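Local coordinates for protein polyketide biosynthesis cytochrome P450 PksS (Bacillus subtilis, PDB 4YZR) that is a haem-dependent cytochrome P450 monooxygenase of the bacillaene pathway, acting on the polyketide dihydrobacillaene to complete the antibiotic, at residues A[203-208]-A[216-221]; A[87-92]-A[227-232]. All coordinates share one frame; numbering follows the deposited sequence.

Contact 1: residues A[203-208]-A[216-221]; sequences DRRIKP and LVHAEE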
ATOM      1  N   ASP A 203     -28.285  -4.580   5.012  1.00 22.17           N
ATOM      2  CA  ASP A 203     -28.822  -3.849   6.087  1.00 23.79           C
ATOM      3  C   ASP A 203     -28.772  -2.406   5.838  1.00 23.70           C
ATOM      4  O   ASP A 203     -29.724  -1.687   6.143  1.00 24.38           O
ATOM      5  CB  ASP A 203     -28.118  -4.217   7.399  1.00 27.02           C
ATOM      6  CG  ASP A 203     -28.358  -5.646   7.827  1.00 33.75           C
ATOM      7  OD1 ASP A 203     -29.175  -6.421   7.223  1.00 34.85           O
ATOM      8  OD2 ASP A 203     -27.674  -5.988   8.803  1.00 35.31           O
ATOM      9  N   ARG A 204     -27.657  -1.902   5.235  1.00 18.63           N
ATOM     10  CA  ARG A 204     -27.502  -0.479   5.059  1.00 18.86           C
ATOM     11  C   ARG A 204     -28.186   0.126   3.827  1.00 20.13           C
ATOM     12  O   ARG A 204     -28.358   1.307   3.770  1.00 23.02           O
ATOM     13  CB  ARG A 204     -25.978  -0.102   5.101  1.00 18.95           C
ATOM     14  CG  ARG A 204     -25.474  -0.450   6.482  1.00 18.52           C
ATOM     15  CD  ARG A 204     -23.940  -0.471   6.647  1.00 19.59           C
ATOM     16  NE  ARG A 204     -23.585  -0.970   7.977  1.00 20.51           N
ATOM     17  CZ  ARG A 204     -22.377  -0.922   8.515  1.00 19.88           C
ATOM     18  NH1 ARG A 204     -21.319  -0.489   7.776  1.00 18.17           N
ATOM     19  NH2 ARG A 204     -22.150  -1.515   9.650  1.00 19.85           N
ATOM     20  N   ARG A 205     -28.510  -0.714   2.887  1.00 23.62           N
ATOM     21  CA  ARG A 205     -29.322  -0.267   1.766  1.00 25.74           C
ATOM     22  C   ARG A 205     -30.691   0.148   2.330  1.00 28.22           C
ATOM     23  O   ARG A 205     -31.250   1.169   1.907  1.00 29.52           O
ATOM     24  CB  ARG A 205     -29.466  -1.355   0.734  1.00 28.52           C
ATOM     25  CG  ARG A 205     -29.996  -0.817  -0.612  1.00 30.46           C
ATOM     26  CD  ARG A 205     -30.056  -1.886  -1.676  1.00 31.59           C
ATOM     27  NE  ARG A 205     -28.766  -2.257  -2.312  1.00 32.17           N
ATOM     28  CZ  ARG A 205     -28.146  -3.431  -2.186  1.00 32.22           C
ATOM     29  NH1 ARG A 205     -28.590  -4.331  -1.315  1.00 35.82           N
ATOM     30  NH2 ARG A 205     -27.036  -3.691  -2.884  1.00 36.53           N
ATOM     31  N   ILE A 206     -31.184  -0.638   3.270  1.00 28.48           N
ATOM     32  CA  ILE A 206     -32.493  -0.404   3.907  1.00 35.81           C
ATOM     33  C   ILE A 206     -32.418   0.706   4.929  1.00 33.70           C
ATOM     34  O   ILE A 206     -33.257   1.588   4.914  1.00 37.72           O
ATOM     35  CB  ILE A 206     -33.041  -1.691   4.533  1.00 34.27           C
ATOM     36  CG1 ILE A 206     -33.323  -2.701   3.420  1.00 35.10           C
ATOM     37  CG2 ILE A 206     -34.340  -1.414   5.307  1.00 38.21           C
ATOM     38  CD1 ILE A 206     -33.534  -4.129   3.855  1.00 37.36           C
ATOM     39  N   LYS A 207     -31.400   0.688   5.811  1.00 27.94           N
ATOM     40  CA  LYS A 207     -31.182   1.678   6.876  1.00 29.97           C
ATOM     41  C   LYS A 207     -29.726   2.182   6.810  1.00 27.67           C
ATOM     42  O   LYS A 207     -28.858   1.656   7.495  1.00 28.30           O
ATOM     43  CB  LYS A 207     -31.534   1.160   8.303  1.00 35.66           C
ATOM     44  CG  LYS A 207     -31.105  -0.255   8.698  1.00 44.08           C
ATOM     45  CD  LYS A 207     -31.090  -0.425  10.242  1.00 51.66           C
ATOM     46  CE  LYS A 207     -30.174  -1.534  10.826  1.00 50.54           C
ATOM     47  NZ  LYS A 207     -30.125  -2.856  10.113  1.00 49.81           N
ATOM     48  N   PRO A 208     -29.493   3.229   6.059  1.00 28.84           N
ATOM     49  CA  PRO A 208     -28.104   3.710   5.990  1.00 31.59           C
ATOM     50  C   PRO A 208     -27.556   4.365   7.227  1.00 33.87           C
ATOM     51  O   PRO A 208     -28.267   5.078   7.941  1.00 31.01           O
ATOM     52  CB  PRO A 208     -28.136   4.704   4.815  1.00 31.78           C
ATOM     53  CG  PRO A 208     -29.546   5.141   4.739  1.00 31.12           C
ATOM     54  CD  PRO A 208     -30.362   3.955   5.109  1.00 28.21           C
ATOM     55  N   LEU A 216     -21.242   3.941  -0.165  1.00 15.20           N
ATOM     56  CA  LEU A 216     -21.038   3.270  -1.454  1.00 16.97           C
ATOM     57  C   LEU A 216     -22.329   2.687  -1.955  1.00 17.02           C
ATOM     58  O   LEU A 216     -22.587   2.684  -3.165  1.00 18.94           O
ATOM     59  CB  LEU A 216     -19.951   2.205  -1.368  1.00 20.02           C
ATOM     60  CG  LEU A 216     -18.553   2.754  -1.387  1.00 24.54           C
ATOM     61  CD1 LEU A 216     -17.581   1.673  -0.966  1.00 28.47           C
ATOM     62  CD2 LEU A 216     -18.200   3.189  -2.802  1.00 26.30           C
ATOM     63  N   VAL A 217     -23.126   2.104  -1.081  1.00 17.38           N
ATOM     64  CA  VAL A 217     -24.399   1.533  -1.422  1.00 19.57           C
ATOM     65  C   VAL A 217     -25.314   2.597  -2.005  1.00 18.50           C
ATOM     66  O   VAL A 217     -25.958   2.264  -3.040  1.00 23.43           O
ATOM     67  CB  VAL A 217     -25.039   0.835  -0.237  1.00 19.19           C
ATOM     68  CG1 VAL A 217     -26.527   0.491  -0.506  1.00 24.08           C
ATOM     69  CG2 VAL A 217     -24.262  -0.376   0.103  1.00 19.69           C
ATOM     70  N   HIS A 218     -25.229   3.801  -1.504  1.00 19.38           N
ATOM     71  CA  HIS A 218     -26.120   4.862  -1.988  1.00 21.59           C
ATOM     72  C   HIS A 218     -25.566   5.756  -3.056  1.00 24.23           C
ATOM     73  O   HIS A 218     -26.288   6.516  -3.657  1.00 26.74           O
ATOM     74  CB  HIS A 218     -26.739   5.560  -0.803  1.00 24.18           C
ATOM     75  CG  HIS A 218     -27.658   4.639  -0.056  1.00 26.73           C
ATOM     76  ND1 HIS A 218     -27.333   4.028   1.137  1.00 28.89           N
ATOM     77  CD2 HIS A 218     -28.865   4.139  -0.422  1.00 28.62           C
ATOM     78  CE1 HIS A 218     -28.344   3.255   1.508  1.00 27.35           C
ATOM     79  NE2 HIS A 218     -29.263   3.279   0.560  1.00 32.48           N
ATOM     80  N   ALA A 219     -24.302   5.581  -3.425  1.00 19.73           N
ATOM     81  CA  ALA A 219     -23.692   6.349  -4.468  1.00 19.28           C
ATOM     82  C   ALA A 219     -24.386   6.063  -5.863  1.00 17.81           C
ATOM     83  O   ALA A 219     -24.791   4.986  -6.152  1.00 17.92           O
ATOM     84  CB  ALA A 219     -22.204   6.030  -4.575  1.00 17.95           C
ATOM     85  N   GLU A 220     -24.550   7.166  -6.582  1.00 19.87           N
ATOM     86  CA  GLU A 220     -25.107   7.064  -7.964  1.00 20.07           C
ATOM     87  C   GLU A 220     -24.443   8.130  -8.775  1.00 20.12           C
ATOM     88  O   GLU A 220     -24.304   9.274  -8.334  1.00 22.45           O
ATOM     89  CB  GLU A 220     -26.618   7.304  -7.926  1.00 25.30           C
ATOM     90  CG  GLU A 220     -27.244   6.968  -9.288  1.00 26.40           C
ATOM     91  CD  GLU A 220     -28.773   7.071  -9.365  1.00 38.72           C
ATOM     92  OE1 GLU A 220     -29.449   7.255  -8.336  1.00 39.90           O
ATOM     93  OE2 GLU A 220     -29.296   6.936 -10.499  1.00 42.69           O
ATOM     94  N   GLU A 221     -24.031   7.792  -9.986  1.00 19.29           N
ATOM     95  CA  GLU A 221     -23.391   8.742 -10.841  1.00 22.41           C
ATOM     96  C   GLU A 221     -23.866   8.532 -12.290  1.00 21.63           C
ATOM     97  O   GLU A 221     -23.787   7.420 -12.770  1.00 21.76           O
ATOM     98  CB  GLU A 221     -21.872   8.548 -10.715  1.00 28.11           C
ATOM     99  CG  GLU A 221     -21.059   9.343 -11.706  1.00 40.21           C
ATOM    100  CD  GLU A 221     -20.493  10.607 -11.120  1.00 45.79           C
ATOM    101  OE1 GLU A 221     -21.062  11.127 -10.116  1.00 43.37           O
ATOM    102  OE2 GLU A 221     -19.477  11.071 -11.668  1.00 45.75           O
TER
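H218, at the end of helix 212-218, lays the edge of its imidazole against two carbonyls near the C-terminal end of helix 183-206. NE2 donates to R205 O at 3.2 Å. The oxygen lies in the ring plane, but the N-H is bent away from it (139°) and meets the carbonyl from the side rather than head-on. Next to it, CE1 comes within 3.0 Å of R204 O, also in plane, so two successive carbonyls line one rim of the ring. The tight part continues at V217. Its CG1, turned anti to the backbone N (chi1 168°), sits 3.8 Å from one face of the imidazole, toward the rim, and packs against R205 CB at 3.7 Å. The chain of R205 crosses V217 and then bends at chi3, taking its guanidinium off to E228. The outer side is looser: P208 is exposed and reaches the ring obliquely, with its CB 3.6 Å from H218 CE1. R204 lends little more than its carbonyl, since its guanidinium is held by D211, M158 O and G159 O. Here the end of P450 helix H folds back onto the end of helix G across their short turn. As H218 ND1 also bonds to S214 O, both ring nitrogens face carbonyl acceptors, an arrangement consistent with a doubly protonated, positively charged imidazole favoured by the helix end.

Contact 2: residues A[87-92]-A[227-232]; sequences VSDHML and SEKELY. With HEM (protoporphyrin IX containing Fe), chain C.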
ATOM      1  N   VAL A  87     -12.692 -10.855  -6.352  1.00 19.00           N
ATOM      2  CA  VAL A  87     -11.329 -10.533  -6.028  1.00 19.66           C
ATOM      3  C   VAL A  87     -10.501 -10.037  -7.191  1.00 20.27           C
ATOM      4  O   VAL A  87      -9.558  -9.301  -6.972  1.00 25.27           O
ATOM      5  CB  VAL A  87     -10.560 -11.736  -5.388  1.00 23.34           C
ATOM      6  CG1 VAL A  87      -9.055 -11.621  -5.294  1.00 30.51           C
ATOM      7  CG2 VAL A  87     -11.115 -12.040  -4.071  1.00 24.24           C
ATOM      8  N   SER A  88     -10.831 -10.466  -8.380  1.00 22.91           N
ATOM      9  CA  SER A  88     -10.029 -10.019  -9.510  1.00 26.05           C
ATOM     10  C   SER A  88     -10.802  -9.071 -10.451  1.00 24.68           C
ATOM     11  O   SER A  88     -10.286  -8.734 -11.511  1.00 22.28           O
ATOM     12  CB  SER A  88      -9.500 -11.249 -10.259  1.00 31.84           C
ATOM     13  OG  SER A  88     -10.613 -11.886 -10.800  1.00 32.79           O
ATOM     14  N   ASP A  89     -11.960  -8.553 -10.036  1.00 20.17           N
ATOM     15  CA  ASP A  89     -12.793  -7.705 -10.827  1.00 19.04           C
ATOM     16  C   ASP A  89     -12.884  -6.235 -10.298  1.00 14.53           C
ATOM     17  O   ASP A  89     -13.700  -5.471 -10.759  1.00 16.08           O
ATOM     18  CB  ASP A  89     -14.185  -8.277 -10.778  1.00 21.23           C
ATOM     19  CG  ASP A  89     -14.940  -8.058 -11.973  1.00 29.51           C
ATOM     20  OD1 ASP A  89     -14.381  -8.314 -13.076  1.00 34.72           O
ATOM     21  OD2 ASP A  89     -16.129  -7.698 -11.829  1.00 35.67           O
ATOM     22  N   HIS A  90     -12.093  -5.914  -9.313  1.00 14.30           N
ATOM     23  CA  HIS A  90     -12.048  -4.535  -8.833  1.00 13.22           C
ATOM     24  C   HIS A  90     -11.403  -3.589  -9.854  1.00 13.51           C
ATOM     25  O   HIS A  90     -10.851  -3.984 -10.864  1.00 13.88           O
ATOM     26  CB  HIS A  90     -11.330  -4.498  -7.497  1.00 14.36           C
ATOM     27  CG  HIS A  90      -9.959  -5.066  -7.552  1.00 13.94           C
ATOM     28  ND1 HIS A  90      -8.939  -4.452  -8.215  1.00 14.83           N
ATOM     29  CD2 HIS A  90      -9.445  -6.228  -7.116  1.00 16.71           C
ATOM     30  CE1 HIS A  90      -7.865  -5.201  -8.202  1.00 17.16           C
ATOM     31  NE2 HIS A  90      -8.150  -6.292  -7.538  1.00 19.26           N
ATOM     32  N   MET A  91     -11.521  -2.322  -9.579  1.00 12.39           N
ATOM     33  CA  MET A  91     -11.140  -1.320 -10.527  1.00 12.23           C
ATOM     34  C   MET A  91      -9.685  -1.293 -10.871  1.00 11.50           C
ATOM     35  O   MET A  91      -9.334  -0.685 -11.903  1.00 11.99           O
ATOM     36  CB  MET A  91     -11.603   0.066 -10.120  1.00 15.08           C
ATOM     37  CG  MET A  91     -10.986   0.642  -8.966  1.00 15.38           C
ATOM     38  SD  MET A  91     -11.948   2.199  -8.693  1.00 18.24           S
ATOM     39  CE  MET A  91     -10.792   3.406  -8.944  1.00 27.68           C
ATOM     40  N   LEU A  92      -8.812  -1.790  -9.999  1.00 11.96           N
ATOM     41  CA  LEU A  92      -7.420  -1.784 -10.297  1.00 11.61           C
ATOM     42  C   LEU A  92      -7.084  -2.842 -11.375  1.00 12.59           C
ATOM     43  O   LEU A  92      -6.012  -2.821 -11.963  1.00 13.95           O
ATOM     44  CB  LEU A  92      -6.712  -1.919  -8.937  1.00 14.06           C
ATOM     45  CG  LEU A  92      -5.199  -1.862  -9.014  1.00 14.85           C
ATOM     46  CD1 LEU A  92      -4.570  -0.605  -9.635  1.00 13.98           C
ATOM     47  CD2 LEU A  92      -4.634  -1.970  -7.553  1.00 15.57           C
ATOM     48  N   SER A 227     -23.241  -2.346  -8.605  1.00 17.57           N
ATOM     49  CA  SER A 227     -23.969  -3.532  -8.422  1.00 18.56           C
ATOM     50  C   SER A 227     -23.494  -4.259  -7.160  1.00 20.06           C
ATOM     51  O   SER A 227     -22.434  -3.863  -6.565  1.00 16.75           O
ATOM     52  CB  SER A 227     -23.685  -4.460  -9.573  1.00 19.06           C
ATOM     53  OG  SER A 227     -22.393  -4.991  -9.567  1.00 20.80           O
ATOM     54  N   GLU A 228     -24.230  -5.282  -6.727  1.00 19.98           N
ATOM     55  CA  GLU A 228     -23.823  -6.054  -5.554  1.00 22.32           C
ATOM     56  C   GLU A 228     -22.375  -6.543  -5.735  1.00 19.59           C
ATOM     57  O   GLU A 228     -21.536  -6.331  -4.831  1.00 17.23           O
ATOM     58  CB  GLU A 228     -24.816  -7.231  -5.298  1.00 25.33           C
ATOM     59  CG  GLU A 228     -24.543  -8.018  -4.053  1.00 28.52           C
ATOM     60  CD  GLU A 228     -25.212  -7.470  -2.801  1.00 31.24           C
ATOM     61  OE1 GLU A 228     -26.078  -6.507  -2.882  1.00 34.08           O
ATOM     62  OE2 GLU A 228     -24.916  -8.051  -1.694  1.00 35.07           O
ATOM     63  N   LYS A 229     -22.026  -7.191  -6.830  1.00 18.25           N
ATOM     64  CA  LYS A 229     -20.687  -7.734  -7.056  1.00 17.40           C
ATOM     65  C   LYS A 229     -19.621  -6.617  -7.096  1.00 16.35           C
ATOM     66  O   LYS A 229     -18.475  -6.797  -6.605  1.00 17.05           O
ATOM     67  CB  LYS A 229     -20.607  -8.521  -8.363  1.00 20.78           C
ATOM     68  CG  LYS A 229     -19.273  -9.130  -8.615  1.00 25.27           C
ATOM     69  CD  LYS A 229     -19.322 -10.162  -9.726  1.00 30.12           C
ATOM     70  CE  LYS A 229     -17.924 -10.255 -10.291  1.00 32.87           C
ATOM     71  NZ  LYS A 229     -17.930 -11.124 -11.505  1.00 33.95           N
ATOM     72  N   GLU A 230     -19.990  -5.459  -7.699  1.00 15.53           N
ATOM     73  CA  GLU A 230     -19.087  -4.298  -7.769  1.00 15.47           C
ATOM     74  C   GLU A 230     -18.829  -3.790  -6.338  1.00 14.65           C
ATOM     75  O   GLU A 230     -17.688  -3.383  -6.034  1.00 14.35           O
ATOM     76  CB  GLU A 230     -19.635  -3.189  -8.624  1.00 14.96           C
ATOM     77  CG  GLU A 230     -19.597  -3.559 -10.082  1.00 17.32           C
ATOM     78  CD  GLU A 230     -20.198  -2.597 -11.028  1.00 19.08           C
ATOM     79  OE1 GLU A 230     -19.660  -2.500 -12.201  1.00 19.37           O
ATOM     80  OE2 GLU A 230     -21.119  -1.868 -10.626  1.00 19.85           O
ATOM     81  N   LEU A 231     -19.815  -3.827  -5.453  1.00 13.49           N
ATOM     82  CA  LEU A 231     -19.596  -3.469  -4.058  1.00 13.17           C
ATOM     83  C   LEU A 231     -18.652  -4.453  -3.406  1.00 13.57           C
ATOM     84  O   LEU A 231     -17.733  -4.003  -2.651  1.00 13.58           O
ATOM     85  CB  LEU A 231     -20.919  -3.448  -3.331  1.00 14.48           C
ATOM     86  CG  LEU A 231     -21.828  -2.334  -3.644  1.00 17.42           C
ATOM     87  CD1 LEU A 231     -23.286  -2.614  -3.218  1.00 17.76           C
ATOM     88  CD2 LEU A 231     -21.394  -0.986  -3.091  1.00 17.55           C
ATOM     89  N   TYR A 232     -18.804  -5.739  -3.604  1.00 13.28           N
ATOM     90  CA  TYR A 232     -17.872  -6.689  -3.018  1.00 13.60           C
ATOM     91  C   TYR A 232     -16.463  -6.356  -3.485  1.00 13.67           C
ATOM     92  O   TYR A 232     -15.527  -6.366  -2.681  1.00 13.11           O
ATOM     93  CB  TYR A 232     -18.171  -8.132  -3.434  1.00 14.39           C
ATOM     94  CG  TYR A 232     -19.565  -8.611  -3.052  1.00 16.86           C
ATOM     95  CD1 TYR A 232     -20.317  -8.026  -2.038  1.00 17.81           C
ATOM     96  CD2 TYR A 232     -20.141  -9.676  -3.729  1.00 20.33           C
ATOM     97  CE1 TYR A 232     -21.620  -8.512  -1.679  1.00 21.39           C
ATOM     98  CE2 TYR A 232     -21.406 -10.118  -3.359  1.00 21.20           C
ATOM     99  CZ  TYR A 232     -22.084  -9.536  -2.367  1.00 22.52           C
ATOM    100  OH  TYR A 232     -23.347  -9.978  -2.072  1.00 25.28           O
TER
HETATM  101  CHA HEM C 502      -3.852   2.100  -5.840  0.93  8.82           C
HETATM  102  CHB HEM C 502      -0.005   2.591  -2.958  0.93  7.20           C
HETATM  103  CHC HEM C 502      -2.960   3.146   0.864  0.93  7.08           C
HETATM  104  CHD HEM C 502      -6.742   2.498  -2.015  0.93  9.16           C
HETATM  105  C1A HEM C 502      -2.552   2.161  -5.397  0.93  7.99           C
HETATM  106  C2A HEM C 502      -1.319   2.103  -6.195  0.93  7.57           C
HETATM  107  C3A HEM C 502      -0.291   2.175  -5.388  0.93  7.39           C
HETATM  108  C4A HEM C 502      -0.811   2.388  -4.035  0.93  7.26           C
HETATM  109  CMA HEM C 502       1.138   2.036  -5.732  0.93  8.20           C
HETATM  110  CAA HEM C 502      -1.284   1.828  -7.704  0.93  9.04           C
HETATM  111  CBA HEM C 502      -1.197   0.405  -8.017  0.93 10.10           C
HETATM  112  CGA HEM C 502      -1.095  -0.018  -9.546  0.93 10.28           C
HETATM  113  O1A HEM C 502      -0.856  -1.266  -9.693  0.93 11.37           O
HETATM  114  O2A HEM C 502      -1.197   0.878 -10.298  0.93 11.17           O
HETATM  115  C1B HEM C 502      -0.475   2.773  -1.659  0.93  6.53           C
HETATM  116  C2B HEM C 502       0.319   3.041  -0.505  0.93  6.25           C
HETATM  117  C3B HEM C 502      -0.467   3.199   0.588  0.93  6.89           C
HETATM  118  C4B HEM C 502      -1.831   3.027   0.087  0.93  6.77           C
HETATM  119  CMB HEM C 502       1.773   3.124  -0.580  0.93  7.64           C
HETATM  120  CAB HEM C 502      -0.166   3.467   1.983  0.93  7.88           C
HETATM  121  CBB HEM C 502       0.954   3.990   2.342  0.93 13.04           C
HETATM  122  C1C HEM C 502      -4.266   3.065   0.463  0.93  7.48           C
HETATM  123  C2C HEM C 502      -5.438   3.168   1.241  0.93  7.93           C
HETATM  124  C3C HEM C 502      -6.547   2.982   0.414  0.93  8.92           C
HETATM  125  C4C HEM C 502      -6.012   2.719  -0.884  0.93  7.84           C
HETATM  126  CMC HEM C 502      -5.384   3.588   2.686  0.93  8.96           C
HETATM  127  CAC HEM C 502      -7.959   3.010   0.754  0.93 10.30           C
HETATM  128  CBC HEM C 502      -8.421   2.719   1.916  0.93 16.19           C
HETATM  129  C1D HEM C 502      -6.321   2.313  -3.310  0.93  8.11           C
HETATM  130  C2D HEM C 502      -7.188   2.022  -4.426  0.93  9.68           C
HETATM  131  C3D HEM C 502      -6.360   1.936  -5.508  0.93  8.96           C
HETATM  132  C4D HEM C 502      -4.977   2.181  -5.054  0.93  8.13           C
HETATM  133  CMD HEM C 502      -8.699   1.940  -4.409  0.93  9.90           C
HETATM  134  CAD HEM C 502      -6.744   1.690  -6.944  0.93  9.65           C
HETATM  135  CBD HEM C 502      -7.010   2.958  -7.695  0.93  9.97           C
HETATM  136  CGD HEM C 502      -7.524   2.784  -9.158  0.93 10.07           C
HETATM  137  O1D HEM C 502      -7.339   1.672  -9.665  0.93 11.16           O
HETATM  138  O2D HEM C 502      -8.015   3.802  -9.683  0.93 12.42           O
HETATM  139  NA  HEM C 502      -2.173   2.426  -4.119  0.93  7.60           N
HETATM  140  NB  HEM C 502      -1.790   2.823  -1.257  0.93  7.37           N
HETATM  141  NC  HEM C 502      -4.639   2.815  -0.829  0.93  8.26           N
HETATM  142  ND  HEM C 502      -4.999   2.382  -3.680  0.93  8.19           N
HETATM  143 FE   HEM C 502      -3.416   2.676  -2.493  0.93  7.61          FE
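D89, in a turn-like loop conformation (phi -113°, psi 7°), faces K229 in the first turn of helix 228-259, their CA atoms 8.8 Å apart, so that side chains alone bridge the gap. K229 leaves its helix with CG anti to the backbone N (chi1 -178°) and stays extended to its tip, which brings the end of the chain across the aspartate at about a right angle. The methylene is nearer than the charge: CE lies 3.5 Å from D89 OD2, whereas NZ and D89 OD2 form a long salt bridge of 3.9 Å. Both groups are shared. D89 OD1 pairs with K94, and K229 NZ has a second, weak ion pair with D85.

The helix start that carries the lysine is a capping box. S227 OG accepts from E230 N at 3.1 Å, and S227 N returns a nearly straight bond to E230 OE2 at 3.0 Å, reaching that oxygen on its anti side. E230 OE1 is taken by R101, so both carboxylate oxygens are engaged.

On the other flank the loop runs to the haem. L92 packs CD1 against a propionate, 3.5 Å from HEM CGA, and M91 lies beside the second propionate and touches H99 and R103, which bond to the haem. This is the loop between the B and C helices of a P450, here wedged between the start of helix 228-259 and the haem propionates. With a single, long ion pair between the two segments and only 72 Å² buried, attraction between charges probably contributes more here than close packing, and the partly exposed setting probably screens that attraction.

How the contacts relate
The two contacts sit with their centres 16 Å apart and meet through helix 228-259. R205 of contact 1 reaches E228 of contact 2 in a salt bridge, NH2 to OE1 at 3.0 Å, while L231 packs beside it, its CD2 3.9 Å from L216 O. Along the chain, the G-H turn of contact 1 falls between the two segments of contact 2, and helix 212-218 is followed directly by helix 228-259. Their relation to the haem differs: H218 NE2 is 26.0 Å from the iron, HEM FE, for which C352 is the probable axial ligand, whereas residues 91-92 of contact 2 touch the propionates.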